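Local coordinates for protein flavin prenyltransferase UbiX (Methanocaldococcus jannaschii, PDB 6M8V) that probably transfers a dimethylallyl group from dimethylallyl monophosphate to the N5 and C6 atoms of reduced FMN, making the prenylated flavin cofactor used by UbiD decarboxylases, at residues G12-K17 with E43-D48; R26-L31 with L55-Y60; N74-V79 with C105-K110; K114-P119 with G139-P144. All blocks are in the same frame, centred on the assembly; numbering follows the deposited sequence.

All four contacts belong to one Rossmann-like domain built round a parallel sheet of order 3-2-1-4-5-6. Within the chain, contact 2 adds the outermost strand 58-61 and contact 4 adds strand 141-142 at the other margin, their centres about 19 Å apart. Between them, contact 3 lays helix 100-110 on strand 78-84, one of the two central strands; it touches contact 4, Val79 O lying 2.8 Å from Ile116 N. Contact 1, whose centre is about 17 Å from that of contact 2 and 25 Å from that of contact 3, ties two helices together beside the flavin: the side chain of Glu44 is within about 5 Å of FMN, that of Pro119 in contact 4 within about 7 Å.

Contact 1. Residues G12-K17 with E43-D48; sequences GVIYAK and EELDID
One charged side chain provides the polar part of this contact. Glu44, on helix 35-45, extends its chain beyond CG and brings OE1 to 3.0 Å from Gly12 N. The bond is fairly straight (161° at the hydrogen) and uses the syn lone pair of OE1. The same oxygen accepts a hydrogen bond from a water, which in turn takes the N-H of Ile14 at a water-to-N distance of 2.6 Å. OE2 is engaged by Ser11 OG, so both carboxylate oxygens face the turn that opens helix 13-22.

Apolar packing lies alongside. Leu45 forks over the helix: CD1 sits 4.0 Å from Val13 CG2 and reaches the aliphatic CD of Lys17, while CD2 meets Ile14 CB at 4.0 Å. Lys17 carries its ammonium onward to a salt bridge with Glu21.

An alanine in place of Glu44 would remove the carboxylate that Gly12 N, Ser11 OG and the water share, and would probably loosen the turn next to the flavin. A buried carboxylate facing the N-terminal end of a helix is likely to be stabilised as the anion, here beside Ser11 of the FMN pocket.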
# COMPACT_ATOMS: atom_id res chain seq x y z
N GLY A 12 8.73 23.78 -25.59
CA GLY A 12 8.13 23.01 -26.64
C GLY A 12 6.73 23.43 -27.05
O GLY A 12 5.96 22.59 -27.50
N VAL A 13 6.39 24.71 -26.89
CA VAL A 13 5.10 25.20 -27.35
C VAL A 13 4.93 25.10 -28.86
O VAL A 13 3.81 25.24 -29.36
CB VAL A 13 4.88 26.66 -26.90
CG1 VAL A 13 4.57 26.72 -25.41
CG2 VAL A 13 6.10 27.51 -27.23
N ILE A 14 6.02 24.85 -29.60
CA ILE A 14 5.91 24.61 -31.03
C ILE A 14 5.01 23.42 -31.32
O ILE A 14 4.32 23.39 -32.35
CB ILE A 14 7.31 24.43 -31.66
CG1 ILE A 14 7.20 24.30 -33.18
CG2 ILE A 14 8.02 23.22 -31.06
CD1 ILE A 14 8.54 24.29 -33.87
N TYR A 15 5.00 22.42 -30.43
CA TYR A 15 4.08 21.31 -30.59
C TYR A 15 2.63 21.78 -30.58
O TYR A 15 1.81 21.33 -31.38
CB TYR A 15 4.29 20.26 -29.50
CG TYR A 15 5.61 19.53 -29.53
CD1 TYR A 15 5.96 18.72 -30.60
CD2 TYR A 15 6.49 19.61 -28.46
CE1 TYR A 15 7.16 18.04 -30.62
CE2 TYR A 15 7.69 18.92 -28.47
CZ TYR A 15 8.02 18.14 -29.55
OH TYR A 15 9.21 17.46 -29.55
N ALA A 16 2.30 22.70 -29.66
CA ALA A 16 0.93 23.20 -29.59
C ALA A 16 0.58 24.01 -30.82
O ALA A 16 -0.55 23.93 -31.33
CB ALA A 16 0.75 24.04 -28.32
N LYS A 17 1.52 24.81 -31.33
CA LYS A 17 1.26 25.59 -32.53
C LYS A 17 0.97 24.68 -33.72
O LYS A 17 -0.02 24.88 -34.43
CB LYS A 17 2.45 26.51 -32.82
CG LYS A 17 2.30 27.38 -34.08
CD LYS A 17 3.57 28.18 -34.35
CE LYS A 17 3.47 29.02 -35.63
NZ LYS A 17 3.23 28.19 -36.85
N GLU A 43 9.09 33.84 -26.14
CA GLU A 43 10.53 33.61 -26.08
C GLU A 43 10.97 32.55 -27.08
O GLU A 43 12.02 32.70 -27.71
CB GLU A 43 10.93 33.20 -24.66
CG GLU A 43 12.43 33.26 -24.41
CD GLU A 43 12.95 34.67 -24.24
OE1 GLU A 43 12.15 35.63 -24.37
OE2 GLU A 43 14.16 34.83 -23.98
N GLU A 44 10.20 31.48 -27.23
CA GLU A 44 10.62 30.35 -28.06
C GLU A 44 10.16 30.47 -29.51
O GLU A 44 10.83 29.94 -30.40
CB GLU A 44 10.10 29.03 -27.48
CG GLU A 44 10.80 28.58 -26.21
CD GLU A 44 10.42 27.16 -25.80
OE1 GLU A 44 9.48 26.59 -26.38
OE2 GLU A 44 11.08 26.62 -24.88
N LEU A 45 9.03 31.13 -29.76
CA LEU A 45 8.51 31.26 -31.11
C LEU A 45 8.66 32.66 -31.67
O LEU A 45 8.30 32.90 -32.83
CB LEU A 45 7.03 30.83 -31.14
CG LEU A 45 6.79 29.37 -30.77
CD1 LEU A 45 5.31 29.00 -30.84
CD2 LEU A 45 7.61 28.46 -31.67
N ASP A 46 9.18 33.60 -30.87
CA ASP A 46 9.46 34.98 -31.30
C ASP A 46 8.25 35.63 -31.96
O ASP A 46 8.37 36.52 -32.80
CB ASP A 46 10.68 35.04 -32.22
CG ASP A 46 11.98 34.80 -31.46
OD1 ASP A 46 12.81 34.00 -31.94
OD2 ASP A 46 12.16 35.40 -30.38
N ILE A 47 7.06 35.17 -31.58
CA ILE A 47 5.80 35.77 -32.00
C ILE A 47 4.99 36.05 -30.75
O ILE A 47 5.13 35.38 -29.73
CB ILE A 47 5.02 34.86 -32.97
CG1 ILE A 47 4.71 33.52 -32.31
CG2 ILE A 47 5.79 34.66 -34.26
CD1 ILE A 47 3.59 32.75 -32.96
N ASP A 48 4.13 37.06 -30.84
CA ASP A 48 3.26 37.36 -29.71
C ASP A 48 2.21 36.27 -29.55
O ASP A 48 1.81 35.61 -30.51
CB ASP A 48 2.59 38.72 -29.91
CG ASP A 48 1.77 39.13 -28.70
OD1 ASP A 48 2.37 39.61 -27.71
OD2 ASP A 48 0.54 38.96 -28.75
O HOH W 1 8.42 25.65 -28.88

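Contact 2. Residues R26-L31 with L55-Y60; sequences RAEVNL and LATDYY
Parallel beta pairing at one margin of the Rossmann-like sheet joins strand 28-33 to strand 58-61, the outermost strand on this side within the chain. The two short strands run 19° apart, Asn30 level with Asp58 and Leu31 with Tyr59. Asp58 N donates to Val29 O in the plane of that carbonyl, Leu31 N reaches Asp58 O from above the carbonyl plane at 2.9 Å, and Tyr60 N meets Leu31 O nearly along its C=O axis at 3.0 Å.

Before the pairing becomes regular, Thr57 substitutes a side chain for a backbone acceptor. Its OG1, anti to the carbonyl carbon, accepts from Val29 N in a long but almost straight bond (3.3 Å, 170°), and a water links OG1 to Ala27 O. Thr57 N adds a weak bond to Val29 O.

Leu31 and Tyr59 project from one face of the sheet. Leu31 CB presses on Ala56 CB at 3.5 Å, a tight carbon pair, while Leu31 CG lies 4.1 Å from Tyr59 CD1 as the two side chains cross obliquely; Tyr59 OH goes on to Glu61. The opposite face carries Asn30 and Asp58, side by side and pointing the same way, with amide and carboxylate planes nearly perpendicular (88°). Asn30 OD1 is buried here without a polar partner. The amide nitrogen fares better: Asn30 ND2 lies in the plane of the Tyr60 ring at its edge, 3.6 Å from Tyr60 CE2, and a water accepting from ND2 also hydrogen-bonds Tyr60 OH.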
# COMPACT_ATOMS: atom_id res chain seq x y z
N ARG A 26 -10.45 20.64 -39.18
CA ARG A 26 -10.88 19.28 -38.92
C ARG A 26 -11.57 19.08 -37.58
O ARG A 26 -12.04 17.97 -37.31
CB ARG A 26 -9.69 18.31 -39.02
CG ARG A 26 -9.70 17.44 -40.27
CD ARG A 26 -8.45 16.59 -40.38
NE ARG A 26 -7.25 17.41 -40.53
CZ ARG A 26 -6.03 16.91 -40.73
NH1 ARG A 26 -5.84 15.60 -40.80
NH2 ARG A 26 -4.99 17.73 -40.85
N ALA A 27 -11.65 20.11 -36.74
CA ALA A 27 -12.29 19.96 -35.44
C ALA A 27 -12.60 21.34 -34.88
O ALA A 27 -11.94 22.33 -35.21
CB ALA A 27 -11.40 19.18 -34.46
N GLU A 28 -13.62 21.39 -34.02
CA GLU A 28 -13.92 22.59 -33.25
C GLU A 28 -12.93 22.66 -32.10
O GLU A 28 -12.94 21.80 -31.20
CB GLU A 28 -15.36 22.57 -32.74
CG GLU A 28 -15.81 23.89 -32.12
CD GLU A 28 -17.13 23.78 -31.39
OE1 GLU A 28 -17.41 24.64 -30.52
OE2 GLU A 28 -17.89 22.83 -31.67
N VAL A 29 -12.07 23.66 -32.11
CA VAL A 29 -10.95 23.75 -31.19
C VAL A 29 -11.19 24.91 -30.24
O VAL A 29 -11.36 26.06 -30.67
CB VAL A 29 -9.62 23.91 -31.94
CG1 VAL A 29 -8.48 24.14 -30.95
CG2 VAL A 29 -9.35 22.68 -32.80
N ASN A 30 -11.20 24.62 -28.94
CA ASN A 30 -11.18 25.64 -27.90
C ASN A 30 -9.78 25.70 -27.31
O ASN A 30 -9.16 24.67 -27.04
CB ASN A 30 -12.21 25.34 -26.81
CG ASN A 30 -13.64 25.49 -27.31
OD1 ASN A 30 -13.92 25.30 -28.49
ND2 ASN A 30 -14.55 25.82 -26.40
N LEU A 31 -9.28 26.92 -27.12
CA LEU A 31 -7.89 27.15 -26.74
C LEU A 31 -7.82 27.90 -25.42
O LEU A 31 -8.56 28.87 -25.21
CB LEU A 31 -7.16 27.93 -27.83
CG LEU A 31 -5.68 28.29 -27.64
CD1 LEU A 31 -4.81 27.05 -27.54
CD2 LEU A 31 -5.23 29.17 -28.79
N LEU A 55 -5.73 30.77 -34.12
CA LEU A 55 -5.86 29.47 -34.78
C LEU A 55 -6.97 28.61 -34.20
O LEU A 55 -7.14 27.47 -34.65
CB LEU A 55 -4.54 28.71 -34.72
CG LEU A 55 -3.28 29.53 -34.95
CD1 LEU A 55 -2.04 28.67 -34.74
CD2 LEU A 55 -3.30 30.13 -36.35
N ALA A 56 -7.72 29.10 -33.22
CA ALA A 56 -8.74 28.31 -32.54
C ALA A 56 -10.12 28.85 -32.85
O ALA A 56 -10.30 30.04 -33.13
CB ALA A 56 -8.51 28.32 -31.03
N THR A 57 -11.11 27.95 -32.80
CA THR A 57 -12.50 28.36 -32.96
C THR A 57 -13.00 29.17 -31.77
O THR A 57 -13.97 29.92 -31.90
CB THR A 57 -13.40 27.14 -33.17
OG1 THR A 57 -12.74 26.22 -34.04
CG2 THR A 57 -14.73 27.55 -33.78
N ASP A 58 -12.37 29.03 -30.60
CA ASP A 58 -12.71 29.82 -29.43
C ASP A 58 -11.49 29.91 -28.53
O ASP A 58 -10.64 29.01 -28.52
CB ASP A 58 -13.88 29.21 -28.65
CG ASP A 58 -15.22 29.65 -29.19
OD1 ASP A 58 -15.35 30.83 -29.57
OD2 ASP A 58 -16.14 28.81 -29.23
N TYR A 59 -11.41 31.00 -27.77
CA TYR A 59 -10.34 31.21 -26.80
C TYR A 59 -10.95 31.64 -25.48
O TYR A 59 -11.93 32.38 -25.45
CB TYR A 59 -9.33 32.26 -27.28
CG TYR A 59 -8.27 32.59 -26.25
CD1 TYR A 59 -7.15 31.78 -26.10
CD2 TYR A 59 -8.40 33.69 -25.42
CE1 TYR A 59 -6.18 32.07 -25.15
CE2 TYR A 59 -7.44 33.99 -24.47
CZ TYR A 59 -6.33 33.17 -24.34
OH TYR A 59 -5.37 33.46 -23.39
N TYR A 60 -10.36 31.17 -24.38
CA TYR A 60 -10.76 31.61 -23.05
C TYR A 60 -9.51 31.86 -22.21
O TYR A 60 -8.52 31.13 -22.32
CB TYR A 60 -11.66 30.58 -22.36
CG TYR A 60 -12.94 30.27 -23.10
CD1 TYR A 60 -14.03 31.13 -23.03
CD2 TYR A 60 -13.05 29.12 -23.87
CE1 TYR A 60 -15.21 30.85 -23.71
CE2 TYR A 60 -14.22 28.83 -24.54
CZ TYR A 60 -15.29 29.69 -24.47
OH TYR A 60 -16.45 29.40 -25.14
O HOH W 2 -10.37 25.16 -35.27
O HOH W 3 -16.95 27.07 -25.93

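Contact 3. Residues N74-V79 with C105-K110; sequences NKFDAV and CDIALK. With PO4 (phosphate ion), chain C.
Helix-on-sheet packing of the Rossmann-like fold brings helix 100-110 against the start of one of the two central strands, 78-84. Everything that touches between the two segments is apolar and buried. Phe76, just ahead of the strand, has CG between its backbone N and carbonyl carbon (chi1 55°), the crowded position, and this turns the ring toward the helix. Ala108 CB lies in the ring plane at the edge, 3.9 Å from Phe76 CE1, while Ile107 CG2 approaches CE2 obliquely at 3.8 Å. Arg113 adds a cation-pi contact to the ring.

Val79 spreads its methyls over one turn of the helix: CG2 rests 4.0 Å from Ala108 CB, so this methyl is shared with Phe76, and CG1 faces Cys105 SG at 4.1 Å. Replacing Phe76 with an alanine would remove the ring that meets Ile107, Ala108 and Arg113 and would probably leave this end of the helix less firmly packed.

Lys110 turns to neighbouring subunits, forming a salt bridge with Glu121 of one, a residue of the FMN pocket. A phosphate ion, probably from the crystallisation liquor and also bound by Tyr150 of another subunit, accepts a hydrogen bond at O3 from Lys110 NZ at 3.0 Å.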
# COMPACT_ATOMS: atom_id res chain seq x y z
N ASN A 74 -21.73 21.41 -19.72
CA ASN A 74 -21.35 21.61 -21.11
C ASN A 74 -20.40 20.49 -21.55
O ASN A 74 -19.70 19.88 -20.74
CB ASN A 74 -20.69 22.97 -21.30
CG ASN A 74 -21.62 24.12 -20.92
OD1 ASN A 74 -22.80 24.10 -21.25
ND2 ASN A 74 -21.09 25.12 -20.22
N LYS A 75 -20.39 20.22 -22.85
CA LYS A 75 -19.78 19.01 -23.36
C LYS A 75 -18.59 19.30 -24.26
O LYS A 75 -18.51 20.36 -24.90
CB LYS A 75 -20.82 18.16 -24.11
CG LYS A 75 -22.06 17.88 -23.27
CD LYS A 75 -22.77 16.62 -23.71
CE LYS A 75 -22.90 15.63 -22.56
NZ LYS A 75 -22.78 14.22 -23.01
N PHE A 76 -17.64 18.37 -24.27
CA PHE A 76 -16.53 18.35 -25.22
C PHE A 76 -16.08 16.91 -25.39
O PHE A 76 -16.47 16.02 -24.63
CB PHE A 76 -15.37 19.25 -24.77
CG PHE A 76 -14.84 18.95 -23.38
CD1 PHE A 76 -13.99 17.87 -23.17
CD2 PHE A 76 -15.18 19.76 -22.31
CE1 PHE A 76 -13.50 17.60 -21.90
CE2 PHE A 76 -14.68 19.50 -21.04
CZ PHE A 76 -13.85 18.42 -20.83
N ASP A 77 -15.25 16.68 -26.41
CA ASP A 77 -14.80 15.33 -26.72
C ASP A 77 -13.43 14.99 -26.16
O ASP A 77 -13.22 13.84 -25.76
CB ASP A 77 -14.79 15.13 -28.24
CG ASP A 77 -16.18 15.14 -28.84
OD1 ASP A 77 -17.04 14.37 -28.35
OD2 ASP A 77 -16.42 15.91 -29.79
N ALA A 78 -12.50 15.95 -26.12
CA ALA A 78 -11.14 15.63 -25.70
C ALA A 78 -10.44 16.89 -25.22
O ALA A 78 -10.74 18.00 -25.67
CB ALA A 78 -10.35 14.99 -26.85
N VAL A 79 -9.49 16.69 -24.31
CA VAL A 79 -8.60 17.73 -23.83
C VAL A 79 -7.18 17.32 -24.17
O VAL A 79 -6.80 16.16 -23.99
CB VAL A 79 -8.74 17.95 -22.31
CG1 VAL A 79 -7.85 19.10 -21.86
CG2 VAL A 79 -10.18 18.21 -21.96
N CYS A 105 -9.57 19.72 -17.21
CA CYS A 105 -9.01 18.38 -17.05
C CYS A 105 -9.77 17.60 -15.98
O CYS A 105 -10.09 16.42 -16.18
CB CYS A 105 -7.53 18.43 -16.69
SG CYS A 105 -6.49 19.07 -18.01
N ASP A 106 -10.07 18.24 -14.85
CA ASP A 106 -10.82 17.57 -13.79
C ASP A 106 -12.22 17.21 -14.28
O ASP A 106 -12.76 16.15 -13.93
CB ASP A 106 -10.88 18.47 -12.55
CG ASP A 106 -11.23 17.70 -11.29
OD1 ASP A 106 -10.61 16.64 -11.02
OD2 ASP A 106 -12.13 18.16 -10.54
N ILE A 107 -12.82 18.07 -15.10
CA ILE A 107 -14.12 17.78 -15.70
C ILE A 107 -14.01 16.58 -16.63
O ILE A 107 -14.86 15.68 -16.60
CB ILE A 107 -14.65 19.02 -16.44
CG1 ILE A 107 -15.17 20.07 -15.45
CG2 ILE A 107 -15.72 18.63 -17.46
CD1 ILE A 107 -15.45 21.43 -16.08
N ALA A 108 -12.97 16.56 -17.46
CA ALA A 108 -12.78 15.44 -18.37
C ALA A 108 -12.71 14.12 -17.60
O ALA A 108 -13.26 13.11 -18.05
CB ALA A 108 -11.51 15.64 -19.19
N LEU A 109 -12.07 14.13 -16.42
CA LEU A 109 -11.95 12.89 -15.66
C LEU A 109 -13.28 12.48 -15.04
O LEU A 109 -13.64 11.30 -15.06
CB LEU A 109 -10.85 13.03 -14.59
CG LEU A 109 -9.40 13.11 -15.10
CD1 LEU A 109 -8.43 13.59 -14.03
CD2 LEU A 109 -8.94 11.76 -15.65
N LYS A 110 -14.02 13.43 -14.47
CA LYS A 110 -15.29 13.05 -13.86
C LYS A 110 -16.34 12.70 -14.91
O LYS A 110 -17.16 11.80 -14.68
CB LYS A 110 -15.80 14.15 -12.92
CG LYS A 110 -16.46 15.36 -13.59
CD LYS A 110 -16.57 16.53 -12.61
CE LYS A 110 -17.36 17.70 -13.17
NZ LYS A 110 -18.83 17.43 -13.22
P PO4 C . -20.73 21.10 -12.79
O1 PO4 C . -20.55 22.52 -13.28
O2 PO4 C . -22.19 20.71 -12.81
O3 PO4 C . -19.97 20.15 -13.69
O4 PO4 C . -20.20 21.00 -11.38

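Contact 4. Residues K114-P119 with G139-P144; sequences KLIIMP and GAIVMP
Ile117 and Val142 stand side by side and point the same way from one face of the sheet, Ile117 CD1 3.8 Å from Val142 CG2. Ile117 holds CG1 in the crowded position between its backbone N and carbonyl carbon (chi1 60°), which swings CD1 across to the neighbouring strand. On the other face Ile116 pairs with Ile141, CG1 to CB at 4.2 Å, and Ile141 stretches CD1 back obliquely to the aliphatic CG of Lys114 at 3.8 Å. Lys114 sends its amino group to Ile170 O.

Further along, Met118 bends at its last torsion, so that its CE lies 3.3 Å from Met143 O; the same carbonyl receives a CA-H...O contact from Met118 CA. The rings of Pro119 and Pro144 cross obliquely, CD to CD at 3.9 Å.

Between the two faces, three backbone bonds set a parallel register. Ile141 N to Leu115 O is nearly straight at 2.8 Å, Ile117 N donates to Ile141 O, and Met143 N to Ile117 O is the shortest at 2.7 Å. Helix 126-137 makes the crossover of this beta-alpha-beta unit and covers Val142 with Met132 and Ser136.

Since proline has no N-H, Pro119 and Pro144 cannot donate to a continued ladder. Apolar packing takes over there, beside Met86 of the FMN pocket and, at Met143, Arg166, which probably binds dimethylallyl phosphate.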
# COMPACT_ATOMS: atom_id res chain seq x y z
N LYS A 114 -11.98 12.06 -22.98
CA LYS A 114 -10.58 11.75 -23.26
C LYS A 114 -9.67 12.90 -22.82
O LYS A 114 -9.89 14.06 -23.15
CB LYS A 114 -10.40 11.47 -24.75
CG LYS A 114 -8.96 11.24 -25.17
CD LYS A 114 -8.88 10.79 -26.61
CE LYS A 114 -9.46 9.40 -26.79
NZ LYS A 114 -9.41 8.97 -28.22
N LEU A 115 -8.62 12.56 -22.06
CA LEU A 115 -7.66 13.53 -21.56
C LEU A 115 -6.26 13.10 -21.97
O LEU A 115 -5.80 12.01 -21.60
CB LEU A 115 -7.76 13.65 -20.03
CG LEU A 115 -6.71 14.50 -19.29
CD1 LEU A 115 -6.71 15.93 -19.80
CD2 LEU A 115 -6.96 14.46 -17.78
N ILE A 116 -5.59 13.95 -22.74
CA ILE A 116 -4.22 13.74 -23.18
C ILE A 116 -3.34 14.80 -22.54
O ILE A 116 -3.63 15.99 -22.65
CB ILE A 116 -4.10 13.81 -24.72
CG1 ILE A 116 -5.03 12.80 -25.39
CG2 ILE A 116 -2.64 13.64 -25.15
CD1 ILE A 116 -5.11 12.96 -26.91
N ILE A 117 -2.26 14.37 -21.90
CA ILE A 117 -1.29 15.29 -21.31
C ILE A 117 0.08 14.96 -21.87
O ILE A 117 0.42 13.79 -22.05
CB ILE A 117 -1.29 15.24 -19.77
CG1 ILE A 117 -0.93 13.84 -19.28
CG2 ILE A 117 -2.65 15.64 -19.23
CD1 ILE A 117 -0.58 13.79 -17.80
N MET A 118 0.88 15.99 -22.13
CA MET A 118 2.21 15.85 -22.73
C MET A 118 3.24 16.52 -21.83
O MET A 118 3.72 17.62 -22.13
CB MET A 118 2.22 16.44 -24.14
CG MET A 118 1.00 16.03 -24.94
SD MET A 118 1.16 16.32 -26.70
CE MET A 118 2.52 15.23 -27.13
N PRO A 119 3.62 15.89 -20.72
CA PRO A 119 4.57 16.51 -19.80
C PRO A 119 5.96 16.62 -20.42
O PRO A 119 6.50 15.64 -20.93
CB PRO A 119 4.56 15.58 -18.58
CG PRO A 119 4.14 14.26 -19.14
CD PRO A 119 3.18 14.56 -20.26
N GLY A 139 -7.03 6.65 -16.52
CA GLY A 139 -7.46 6.61 -17.91
C GLY A 139 -6.95 7.75 -18.76
O GLY A 139 -7.23 7.77 -19.96
N ALA A 140 -6.23 8.71 -18.18
CA ALA A 140 -5.59 9.74 -19.00
C ALA A 140 -4.49 9.11 -19.85
O ALA A 140 -3.87 8.12 -19.47
CB ALA A 140 -5.01 10.84 -18.11
N ILE A 141 -4.27 9.70 -21.02
CA ILE A 141 -3.22 9.26 -21.93
C ILE A 141 -1.99 10.13 -21.68
O ILE A 141 -1.97 11.31 -22.05
CB ILE A 141 -3.67 9.33 -23.40
CG1 ILE A 141 -4.83 8.35 -23.64
CG2 ILE A 141 -2.52 9.00 -24.33
CD1 ILE A 141 -6.16 9.01 -23.90
N VAL A 142 -0.98 9.56 -21.04
CA VAL A 142 0.20 10.31 -20.64
C VAL A 142 1.23 10.19 -21.76
O VAL A 142 1.75 9.11 -22.03
CB VAL A 142 0.76 9.80 -19.30
CG1 VAL A 142 2.05 10.53 -18.97
CG2 VAL A 142 -0.27 10.00 -18.19
N MET A 143 1.53 11.32 -22.39
CA MET A 143 2.21 11.32 -23.68
C MET A 143 3.27 12.43 -23.73
O MET A 143 3.13 13.40 -24.47
CB MET A 143 1.19 11.51 -24.80
CG MET A 143 1.61 10.96 -26.12
SD MET A 143 0.28 11.19 -27.31
CE MET A 143 0.96 10.29 -28.70
N PRO A 144 4.35 12.28 -22.97
CA PRO A 144 5.46 13.25 -23.10
C PRO A 144 5.97 13.27 -24.53
O PRO A 144 6.05 12.22 -25.19
CB PRO A 144 6.53 12.71 -22.13
CG PRO A 144 6.08 11.33 -21.75
CD PRO A 144 4.60 11.29 -21.92
O HOH W 4 -8.68 9.64 -21.29